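Local structure of pyocyanin demethylase (Mycobacterium fortuitum subsp. fortuitum DSM 46621 = ATCC 6841, 5K21) at residues 74-79 and 126-131. The protein demethylates the phenazine toxin pyocyanin by a tautomerizing reaction, giving phenazin-1-ol, and binds a calcium ion. Residues are numbered along the deposited sequence; the frame is centred on the assembly and turned at random.
Sequences CELTIH and EKYELK
Tyr128 reaches across the inside of a closed antiparallel beta-barrel and brings its ring up to Leu76 and Ile78. The barrel is of the allene oxide cyclase type. Strands 70-80 and 127-132 lie on facing walls, far apart in the sheet order. The backbones of 74-79 and 126-131 stay well separated; their closest pair of CA atoms, those of Ile78 and Tyr128, is 10.4 Å apart. Side chains therefore make the whole contact, and it is apolar.

Leu76 and Tyr128 come from opposite directions, the leucine methyls beside the CE2, CZ and OH part of the ring. CB of Leu76 already points toward 126-131, and the anti torsion (chi1 180°) sets CG beside the carbonyl carbon. Its CD2 lies 4.1 Å from CE2 of Tyr128, at an oblique angle to the ring. Its other methyl, CD1, comes to 4.1 Å from the Tyr128 OH.

Ile78 behaves differently: it slides past the tyrosine in the opposite direction. With CD1 anti to CA (chi2 165°), the chain extends far enough to bring this methyl obliquely to CD2 and CE2 of Tyr128. It sits on the same side of the ring plane as the Leu76 methyls, but further toward the CB end. Leu76 thus covers the hydroxyl end and Ile78 the CD2 side.

All three side chains are buried. Leu116 and Leu46 pack on Ile78, Phe42 on Leu76, and Val19 and Val118 on Tyr128. The phenolic OH hydrogen-bonds to OD2 of Asp56, which ties down the far end of the ring.

Tyr128 also belongs to the phenazin-1-ol pocket and touches the bound ligand, as does Cys74, which is in a disulfide with Cys60. The closest approach between 74-79 and 126-131 is Ile78 CD1 to Tyr128 CD2, 3.9 Å.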
loop_
_atom_site.group_PDB
_atom_site.type_symbol
_atom_site.label_atom_id
_atom_site.label_comp_id
_atom_site.label_asym_id
_atom_site.label_seq_id
_atom_site.Cartn_x
_atom_site.Cartn_y
_atom_site.Cartn_z
ATOM N N CYS B 74 7.750 -0.436 -3.016
ATOM C CA CYS B 74 7.503 0.991 -2.838
ATOM C C CYS B 74 6.124 1.367 -3.352
ATOM O O CYS B 74 5.647 0.833 -4.368
ATOM C CB CYS B 74 8.530 1.845 -3.565
ATOM S SG CYS B 74 10.186 1.685 -2.948
ATOM N N GLU B 75 5.495 2.272 -2.616
ATOM C CA GLU B 75 4.230 2.893 -2.974
ATOM C C GLU B 75 4.425 4.400 -2.963
ATOM O O GLU B 75 5.021 4.949 -2.029
ATOM C CB GLU B 75 3.111 2.524 -1.987
ATOM C CG GLU B 75 2.475 1.161 -2.166
ATOM C CD GLU B 75 1.405 1.140 -3.262
ATOM O OE1 GLU B 75 1.209 2.173 -3.956
ATOM O OE2 GLU B 75 0.736 0.095 -3.406
ATOM N N LEU B 76 3.889 5.064 -3.988
ATOM C CA LEU B 76 4.087 6.487 -4.184
ATOM C C LEU B 76 2.775 7.121 -4.604
ATOM O O LEU B 76 2.055 6.563 -5.434
ATOM C CB LEU B 76 5.152 6.736 -5.273
ATOM C CG LEU B 76 5.502 8.179 -5.632
ATOM C CD1 LEU B 76 6.238 8.832 -4.461
ATOM C CD2 LEU B 76 6.365 8.187 -6.884
ATOM N N THR B 77 2.487 8.292 -4.041
ATOM C CA THR B 77 1.397 9.141 -4.494
ATOM C C THR B 77 1.950 10.500 -4.864
ATOM O O THR B 77 2.584 11.169 -4.043
ATOM C CB THR B 77 0.310 9.316 -3.442
ATOM O OG1 THR B 77 -0.249 8.049 -3.128
ATOM C CG2 THR B 77 -0.805 10.255 -3.951
ATOM N N ILE B 78 1.661 10.913 -6.089
ATOM C CA ILE B 78 2.015 12.222 -6.615
ATOM C C ILE B 78 0.770 13.083 -6.599
ATOM O O ILE B 78 -0.304 12.626 -7.008
ATOM C CB ILE B 78 2.577 12.082 -8.040
ATOM C CG1 ILE B 78 3.986 11.503 -7.966
ATOM C CG2 ILE B 78 2.500 13.427 -8.803
ATOM C CD1 ILE B 78 4.517 10.987 -9.308
ATOM N N HIS B 79 0.897 14.303 -6.078
ATOM C CA HIS B 79 -0.183 15.280 -6.087
ATOM C C HIS B 79 0.191 16.428 -7.013
ATOM O O HIS B 79 1.160 17.150 -6.748
ATOM C CB HIS B 79 -0.460 15.794 -4.671
ATOM C CG HIS B 79 -1.571 16.798 -4.587
ATOM N ND1 HIS B 79 -1.454 18.087 -5.068
ATOM C CD2 HIS B 79 -2.820 16.705 -4.067
ATOM C CE1 HIS B 79 -2.586 18.740 -4.863
ATOM N NE2 HIS B 79 -3.430 17.927 -4.250
ATOM N N GLU B 126 17.494 14.303 -9.122
ATOM C CA GLU B 126 16.491 13.253 -9.178
ATOM C C GLU B 126 15.336 13.691 -10.064
ATOM O O GLU B 126 14.880 14.835 -9.996
ATOM C CB GLU B 126 15.970 12.932 -7.776
ATOM C CG GLU B 126 14.982 11.783 -7.786
ATOM C CD GLU B 126 14.547 11.351 -6.406
ATOM O OE1 GLU B 126 15.261 11.637 -5.416
ATOM O OE2 GLU B 126 13.486 10.709 -6.316
ATOM N N LYS B 127 14.853 12.766 -10.883
ATOM C CA LYS B 127 13.743 13.032 -11.783
ATOM C C LYS B 127 12.823 11.826 -11.834
ATOM O O LYS B 127 13.250 10.689 -11.604
ATOM C CB LYS B 127 14.221 13.340 -13.204
ATOM C CG LYS B 127 15.045 14.599 -13.345
ATOM C CD LYS B 127 15.369 14.870 -14.815
ATOM C CE LYS B 127 16.185 16.142 -15.011
ATOM N NZ LYS B 127 17.535 16.062 -14.396
ATOM N N TYR B 128 11.552 12.105 -12.104
ATOM C CA TYR B 128 10.571 11.101 -12.486
ATOM C C TYR B 128 10.237 11.334 -13.946
ATOM O O TYR B 128 9.882 12.461 -14.328
ATOM C CB TYR B 128 9.271 11.209 -11.698
ATOM C CG TYR B 128 9.350 11.090 -10.216
ATOM C CD1 TYR B 128 10.367 10.392 -9.603
ATOM C CD2 TYR B 128 8.362 11.668 -9.421
ATOM C CE1 TYR B 128 10.426 10.286 -8.214
ATOM C CE2 TYR B 128 8.401 11.552 -8.020
ATOM C CZ TYR B 128 9.432 10.860 -7.433
ATOM O OH TYR B 128 9.482 10.741 -6.048
ATOM N N GLU B 129 10.292 10.273 -14.736
ATOM C CA GLU B 129 9.865 10.336 -16.132
ATOM C C GLU B 129 8.638 9.446 -16.278
ATOM O O GLU B 129 8.703 8.234 -16.051
ATOM C CB GLU B 129 10.995 9.923 -17.075
ATOM C CG GLU B 129 10.631 10.026 -18.548
ATOM C CD GLU B 129 10.289 11.472 -18.980
ATOM O OE1 GLU B 129 10.946 12.422 -18.480
ATOM O OE2 GLU B 129 9.373 11.658 -19.823
ATOM N N LEU B 130 7.511 10.060 -16.605
ATOM C CA LEU B 130 6.233 9.370 -16.650
ATOM C C LEU B 130 5.809 9.107 -18.087
ATOM O O LEU B 130 6.018 9.953 -18.965
ATOM C CB LEU B 130 5.156 10.200 -15.965
ATOM C CG LEU B 130 5.193 10.179 -14.436
ATOM C CD1 LEU B 130 6.329 11.058 -13.929
ATOM C CD2 LEU B 130 3.891 10.608 -13.878
ATOM N N LYS B 131 5.248 7.921 -18.318
ATOM C CA LYS B 131 4.497 7.605 -19.529
ATOM C C LYS B 131 3.133 7.110 -19.073
ATOM O O LYS B 131 3.028 6.029 -18.480
ATOM C CB LYS B 131 5.198 6.557 -20.381
ATOM C CG LYS B 131 4.441 6.274 -21.692
ATOM C CD LYS B 131 5.027 5.134 -22.499
ATOM C CE LYS B 131 4.072 4.735 -23.620
ATOM N NZ LYS B 131 4.445 3.452 -24.299
#